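Local coordinates for uncharacterized protein (Bacteroides dorei DSM 17855, PDB 5TGF) that is of unknown function but probably acts as a hydrolase of the beta-lactamase family and binds calcium, at residues D9-P12 / L13-I17; P188-D192 / G193-P197; S326-L329 / S330-T334. All coordinates share one frame; numbering follows the deposited sequence.

In the fold
Three local contacts follow one another along the chain, and none encloses or crosses another. Contact 1 starts helix 11-22, which packs against strands 28-35 and 38-46 of the six-stranded antiparallel sheet. Contact 2 folds the loop between helices 167-179 and 198-201 back on itself; its nearest atoms lie about 19 Å from contact 1 and about 14 Å from contact 3. Contact 3 starts the C-terminal helix 328-337. Contacts 1 and 3, with centres about 10 Å apart, do touch: Leu13 packs on Leu329 and Val333, and Ile16 on Thr332. The two ends of the chain thus meet as paired helices against the sheet, as is usual in the beta-lactamase fold.

Contact 1: D9-P12 / L13-I17; sequences DFTP and LDSII
The start of helix 11-22, the N-terminal helix of the beta-lactamase fold, is built here: Phe10 holds the N-cap position and its carbonyl meets the first turn. Phe10 O takes a nearly straight bond from Asp14 N (3.1 Å, 174° at the hydrogen) and a weak, strongly bent one from Leu13 N. The side chains of Phe10 and Leu13 run alongside each other in the same direction, and Leu13 CD2 touches the ring edge at CD1 (3.9 Å). This pair lies against strand 38-46 and helix 328-337: the Phe10 ring meets that of Phe41, their planes close to parallel, while the buried Leu13 also reaches Ile31. Just ahead of the helix, Asp9 makes an Asx turn. Its OD1 accepts from Thr11 N (3.0 Å), which comes from above the carboxylate plane, and from Thr11 OG1 (2.7 Å) on the syn lone pair, so one oxygen grips both the amide and the hydroxyl. The carbonyl of Thr11 is also held twice, from one turn further on, by Ser15 N at 2.9 Å and by Ser15 OG at 3.1 Å. With chi1 at -73°, the Ser15 hydroxyl lies beside its own amide and turns back toward the preceding turn, meeting the carbonyl from 41° above its plane. Asp14 directs its carboxylate to strand 38-46, where OD1 forms a salt bridge with Lys43 and a hydrogen bond with Tyr45. Pro12 O accepts from Ile16 N, and Ile16 CG1 lies against that same oxygen at 3.3 Å.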
loop_
_atom_site.group_PDB
_atom_site.type_symbol
_atom_site.label_atom_id
_atom_site.label_comp_id
_atom_site.label_asym_id
_atom_site.label_seq_id
_atom_site.Cartn_x
_atom_site.Cartn_y
_atom_site.Cartn_z
ATOM N N ASP A 9 -13.334 17.619 18.766
ATOM C CA ASP A 9 -12.134 18.363 19.149
ATOM C C ASP A 9 -10.876 17.659 18.639
ATOM O O ASP A 9 -10.485 16.647 19.192
ATOM C CB ASP A 9 -12.074 18.545 20.672
ATOM C CG ASP A 9 -10.869 19.360 21.136
ATOM O OD1 ASP A 9 -10.043 19.853 20.322
ATOM O OD2 ASP A 9 -10.731 19.481 22.370
ATOM N N PHE A 10 -10.244 18.222 17.600
ATOM C CA PHE A 10 -9.057 17.616 16.972
ATOM C C PHE A 10 -7.708 18.073 17.557
ATOM O O PHE A 10 -6.672 17.693 17.065
ATOM C CB PHE A 10 -9.094 17.836 15.455
ATOM C CG PHE A 10 -9.904 16.812 14.737
ATOM C CD1 PHE A 10 -9.323 15.605 14.350
ATOM C CD2 PHE A 10 -11.251 16.989 14.557
ATOM C CE1 PHE A 10 -10.084 14.603 13.784
ATOM C CE2 PHE A 10 -12.017 16.007 13.953
ATOM C CZ PHE A 10 -11.429 14.787 13.591
ATOM N N THR A 11 -7.723 18.800 18.670
ATOM C CA THR A 11 -6.512 19.201 19.333
ATOM C C THR A 11 -5.511 18.071 19.621
ATOM O O THR A 11 -4.317 18.266 19.432
ATOM C CB THR A 11 -6.835 19.921 20.663
ATOM O OG1 THR A 11 -7.614 21.065 20.361
ATOM C CG2 THR A 11 -5.585 20.354 21.361
ATOM N N PRO A 12 -5.975 16.915 20.133
ATOM C CA PRO A 12 -4.980 15.891 20.441
ATOM C C PRO A 12 -4.196 15.411 19.177
ATOM O O PRO A 12 -2.997 15.117 19.261
ATOM C CB PRO A 12 -5.808 14.769 21.058
ATOM C CG PRO A 12 -7.052 15.436 21.542
ATOM C CD PRO A 12 -7.332 16.488 20.526
ATOM N N LEU A 13 -4.864 15.349 18.026
ATOM C CA LEU A 13 -4.191 14.952 16.787
ATOM C C LEU A 13 -3.208 16.043 16.358
ATOM O O LEU A 13 -2.052 15.771 16.044
ATOM C CB LEU A 13 -5.221 14.697 15.691
ATOM C CG LEU A 13 -4.698 14.290 14.322
ATOM C CD1 LEU A 13 -3.977 12.957 14.449
ATOM C CD2 LEU A 13 -5.833 14.193 13.303
ATOM N N ASP A 14 -3.676 17.296 16.363
ATOM C CA ASP A 14 -2.835 18.433 15.968
ATOM C C ASP A 14 -1.604 18.530 16.885
ATOM O O ASP A 14 -0.496 18.843 16.434
ATOM C CB ASP A 14 -3.678 19.714 15.997
ATOM C CG ASP A 14 -2.919 20.953 15.498
ATOM O OD1 ASP A 14 -2.204 20.887 14.467
ATOM O OD2 ASP A 14 -3.129 22.030 16.102
ATOM N N SER A 15 -1.763 18.184 18.162
ATOM C CA SER A 15 -0.644 18.308 19.097
ATOM C C SER A 15 0.409 17.286 18.754
ATOM O O SER A 15 1.600 17.569 18.817
ATOM C CB SER A 15 -1.073 18.114 20.560
ATOM O OG SER A 15 -1.794 19.233 21.029
ATOM N N ILE A 16 -0.031 16.086 18.406
ATOM C CA ILE A 16 0.927 15.015 18.108
ATOM C C ILE A 16 1.711 15.359 16.833
ATOM O O ILE A 16 2.923 15.243 16.800
ATOM C CB ILE A 16 0.227 13.656 17.961
ATOM C CG1 ILE A 16 -0.329 13.207 19.321
ATOM C CG2 ILE A 16 1.197 12.611 17.397
ATOM C CD1 ILE A 16 -1.285 12.011 19.244
ATOM N N ILE A 17 1.016 15.798 15.801
ATOM C CA ILE A 17 1.698 16.123 14.546
ATOM C C ILE A 17 2.640 17.342 14.726
ATOM O O ILE A 17 3.772 17.341 14.245
ATOM C CB ILE A 17 0.695 16.374 13.405
ATOM C CG1 ILE A 17 -0.137 15.115 13.157
ATOM C CG2 ILE A 17 1.406 16.795 12.139
ATOM C CD1 ILE A 17 -1.300 15.288 12.208
#

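Contact 2: P188-D192 / G193-P197; sequences PVNTD and GGHAP
The backbone doubles back in a tight loop that brings the CA atoms of Val189 and Ala196 to 6.4 Å and those of Asn190 and His195 to 5.9 Å, with Gly193 and Gly194, both at positive phi, at the bend. No direct backbone hydrogen bond joins the two arms; water does so instead. One water accepts from Asn190 N and donates to His195 O, each at 2.8 Å, and a second joins Asn190 O to the amides of Gly193 and His195. The side chain of Asn190 braces the turn. Its CG stands anti to the backbone N (chi1 172°), carrying the amide toward the opposite arm, where OD1 lies in the plane of the His195 ring and accepts from ND1 (2.7 Å, 168° at the hydrogen). From the other face of the amide, Asp192 N reaches the same OD1 at 2.9 Å, completing an Asx turn, while Asn190 ND2 donates to Asp192 OD2 at 3.2 Å. These bonds fix the rotation of the amide, whose plane lies 54° from that of the imidazole. Gly193 O sits over one face of the ring. At the base of the loop, Val189 CG1 packs on Ala196 CB (3.8 Å). Lying between helices 167-179 and 198-201, the loop is tied to Asn123 through Val189 N and to Trp289 through Gly194 O, and its His195 ring meets Tyr55 of strand 54-55 and bonds to His309 beyond strand 302-307.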
loop_
_atom_site.group_PDB
_atom_site.type_symbol
_atom_site.label_atom_id
_atom_site.label_comp_id
_atom_site.label_asym_id
_atom_site.label_seq_id
_atom_site.Cartn_x
_atom_site.Cartn_y
_atom_site.Cartn_z
ATOM N N PRO A 188 8.866 7.707 -13.543
ATOM C CA PRO A 188 10.151 7.064 -13.241
ATOM C C PRO A 188 10.431 6.964 -11.750
ATOM O O PRO A 188 9.952 7.792 -10.942
ATOM C CB PRO A 188 11.180 7.970 -13.919
ATOM C CG PRO A 188 10.527 9.307 -13.977
ATOM C CD PRO A 188 9.039 9.086 -14.059
ATOM N N VAL A 189 11.193 5.935 -11.415
ATOM C CA VAL A 189 11.541 5.583 -10.043
ATOM C C VAL A 189 12.642 6.506 -9.541
ATOM O O VAL A 189 13.663 6.647 -10.203
ATOM C CB VAL A 189 11.988 4.112 -10.015
ATOM C CG1 VAL A 189 12.464 3.675 -8.647
ATOM C CG2 VAL A 189 10.848 3.243 -10.484
ATOM N N ASN A 190 12.398 7.197 -8.427
ATOM C CA ASN A 190 13.420 7.973 -7.722
ATOM C C ASN A 190 14.409 7.015 -7.060
ATOM O O ASN A 190 14.003 6.042 -6.420
ATOM C CB ASN A 190 12.781 8.874 -6.652
ATOM C CG ASN A 190 13.806 9.556 -5.753
ATOM O OD1 ASN A 190 14.297 8.967 -4.784
ATOM N ND2 ASN A 190 14.161 10.788 -6.086
ATOM N N THR A 191 15.696 7.335 -7.147
ATOM C CA THR A 191 16.740 6.395 -6.760
ATOM C C THR A 191 17.489 6.776 -5.490
ATOM O O THR A 191 18.583 6.249 -5.207
ATOM C CB THR A 191 17.723 6.185 -7.926
ATOM O OG1 THR A 191 18.250 7.442 -8.302
ATOM C CG2 THR A 191 17.035 5.594 -9.111
ATOM N N ASP A 192 16.933 7.689 -4.709
ATOM C CA ASP A 192 17.617 8.171 -3.512
ATOM C C ASP A 192 17.685 7.145 -2.377
ATOM O O ASP A 192 18.423 7.311 -1.401
ATOM C CB ASP A 192 16.972 9.482 -3.045
ATOM C CG ASP A 192 17.129 10.624 -4.081
ATOM O OD1 ASP A 192 18.004 10.562 -4.980
ATOM O OD2 ASP A 192 16.362 11.586 -3.973
ATOM N N GLY A 193 16.916 6.083 -2.504
ATOM C CA GLY A 193 16.901 5.004 -1.530
ATOM C C GLY A 193 15.567 4.943 -0.826
ATOM O O GLY A 193 15.075 5.954 -0.277
ATOM N N GLY A 194 14.943 3.768 -0.878
ATOM C CA GLY A 194 13.669 3.554 -0.242
ATOM C C GLY A 194 12.438 4.004 -1.018
ATOM O O GLY A 194 11.304 3.921 -0.486
ATOM N N HIS A 195 12.628 4.396 -2.271
ATOM C CA HIS A 195 11.499 4.696 -3.162
ATOM C C HIS A 195 11.445 3.768 -4.375
ATOM O O HIS A 195 11.136 4.174 -5.510
ATOM C CB HIS A 195 11.526 6.157 -3.612
ATOM C CG HIS A 195 11.832 7.137 -2.519
ATOM N ND1 HIS A 195 12.727 8.176 -2.685
ATOM C CD2 HIS A 195 11.378 7.239 -1.252
ATOM C CE1 HIS A 195 12.825 8.855 -1.555
ATOM N NE2 HIS A 195 12.011 8.307 -0.675
ATOM N N ALA A 196 11.678 2.498 -4.101
ATOM C CA ALA A 196 11.854 1.463 -5.118
ATOM C C ALA A 196 11.584 0.114 -4.451
ATOM O O ALA A 196 11.636 0.043 -3.224
ATOM C CB ALA A 196 13.276 1.496 -5.657
ATOM N N PRO A 197 11.214 -0.935 -5.226
ATOM C CA PRO A 197 11.013 -0.977 -6.678
ATOM C C PRO A 197 9.708 -0.303 -7.079
ATOM O O PRO A 197 8.989 0.187 -6.213
ATOM C CB PRO A 197 10.973 -2.471 -7.006
ATOM C CG PRO A 197 10.710 -3.163 -5.744
ATOM C CD PRO A 197 10.967 -2.235 -4.586
HETATM O O HOH W 1 14.773 4.828 -4.080
HETATM O O HOH W 2 10.148 6.482 -6.847
#

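Contact 3: S326-L329 / S330-T334; sequences SPVL and SETVT
Val328 and Thr332 lie alongside each other on the first turns of the C-terminal helix, pointing the same way, and two hydrogen bonds join them. Val328 O accepts from Thr332 OG1 at 2.6 Å and from Thr332 N at 2.9 Å, the two donors arriving from opposite faces of the carbonyl plane. The threonine oxygen stands beside its own amide (chi1 -54°), which folds the hydroxyl back onto the turn before and brings it to 3.8 Å from Val328 CG2. That methyl also meets Glu331 OE2 at 4.0 Å, where the extended glutamate chain runs obliquely past the valine. Around this pair the backbone follows the usual helical pattern: Glu331 N bonds to Pro327 O (3.0 Å) and Val333 N to Leu329 O (3.0 Å), and Val333 CG2 rests against the latter oxygen at 3.3 Å. The Ser330 hydroxyl is hydrogen-bonded to Tyr293 OH, tying this turn to strand 293-297. Pro327 packs on Tyr252, Ala256 and Leu257 of helix 252-257. The helix packs on the sheet through Ser330 and Val333, which touch Trp295 of strand 293-297, while Val328 and Leu329 meet Trp20 of helix 11-22, which runs beside it.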
loop_
_atom_site.group_PDB
_atom_site.type_symbol
_atom_site.label_atom_id
_atom_site.label_comp_id
_atom_site.label_asym_id
_atom_site.label_seq_id
_atom_site.Cartn_x
_atom_site.Cartn_y
_atom_site.Cartn_z
ATOM N N SER A 326 3.125 5.004 13.276
ATOM C CA SER A 326 2.058 5.631 12.494
ATOM C C SER A 326 0.615 5.358 12.930
ATOM O O SER A 326 -0.221 6.279 12.894
ATOM C CB SER A 326 2.223 5.215 11.039
ATOM O OG SER A 326 3.468 5.722 10.572
ATOM N N PRO A 327 0.293 4.120 13.381
ATOM C CA PRO A 327 -1.088 3.913 13.844
ATOM C C PRO A 327 -1.511 4.746 15.043
ATOM O O PRO A 327 -2.703 4.713 15.378
ATOM C CB PRO A 327 -1.118 2.421 14.266
ATOM C CG PRO A 327 0.027 1.821 13.616
ATOM C CD PRO A 327 1.069 2.867 13.404
ATOM N N VAL A 328 -0.613 5.511 15.662
ATOM C CA VAL A 328 -1.076 6.530 16.646
ATOM C C VAL A 328 -2.081 7.504 16.001
ATOM O O VAL A 328 -2.971 8.053 16.675
ATOM C CB VAL A 328 0.071 7.289 17.354
ATOM C CG1 VAL A 328 0.715 8.296 16.425
ATOM C CG2 VAL A 328 -0.438 7.998 18.604
ATOM N N LEU A 329 -1.985 7.685 14.681
ATOM C CA LEU A 329 -2.858 8.611 13.987
ATOM C C LEU A 329 -4.303 8.098 13.923
ATOM O O LEU A 329 -5.260 8.808 14.245
ATOM C CB LEU A 329 -2.342 8.851 12.564
ATOM C CG LEU A 329 -1.036 9.620 12.492
ATOM C CD1 LEU A 329 -0.385 9.382 11.129
ATOM C CD2 LEU A 329 -1.272 11.103 12.752
ATOM N N SER A 330 -4.466 6.858 13.500
ATOM C CA SER A 330 -5.797 6.245 13.466
ATOM C C SER A 330 -6.344 6.021 14.891
ATOM O O SER A 330 -7.537 6.188 15.114
ATOM C CB SER A 330 -5.773 4.937 12.680
ATOM O OG SER A 330 -4.647 4.165 13.060
ATOM N N GLU A 331 -5.475 5.701 15.837
ATOM C CA GLU A 331 -5.910 5.506 17.233
ATOM C C GLU A 331 -6.471 6.808 17.783
ATOM O O GLU A 331 -7.532 6.827 18.428
ATOM C CB GLU A 331 -4.707 5.095 18.114
ATOM C CG GLU A 331 -5.026 4.861 19.586
ATOM C CD GLU A 331 -3.793 4.556 20.432
ATOM O OE1 GLU A 331 -3.845 3.676 21.299
ATOM O OE2 GLU A 331 -2.747 5.179 20.226
ATOM N N THR A 332 -5.763 7.909 17.519
ATOM C CA THR A 332 -6.152 9.231 18.035
ATOM C C THR A 332 -7.428 9.720 17.352
ATOM O O THR A 332 -8.340 10.270 18.005
ATOM C CB THR A 332 -5.005 10.231 17.891
ATOM O OG1 THR A 332 -3.805 9.728 18.505
ATOM C CG2 THR A 332 -5.343 11.594 18.538
ATOM N N VAL A 333 -7.566 9.468 16.061
ATOM C CA VAL A 333 -8.835 9.761 15.366
ATOM C C VAL A 333 -10.001 8.946 15.925
ATOM O O VAL A 333 -11.100 9.471 16.157
ATOM C CB VAL A 333 -8.717 9.626 13.844
ATOM C CG1 VAL A 333 -10.052 9.682 13.142
ATOM C CG2 VAL A 333 -7.781 10.694 13.283
ATOM N N THR A 334 -9.759 7.672 16.187
ATOM C CA THR A 334 -10.806 6.819 16.752
ATOM C C THR A 334 -11.306 7.375 18.084
ATOM O O THR A 334 -12.498 7.502 18.274
ATOM C CB THR A 334 -10.316 5.349 16.897
ATOM O OG1 THR A 334 -10.207 4.763 15.595
ATOM C CG2 THR A 334 -11.309 4.530 17.702
#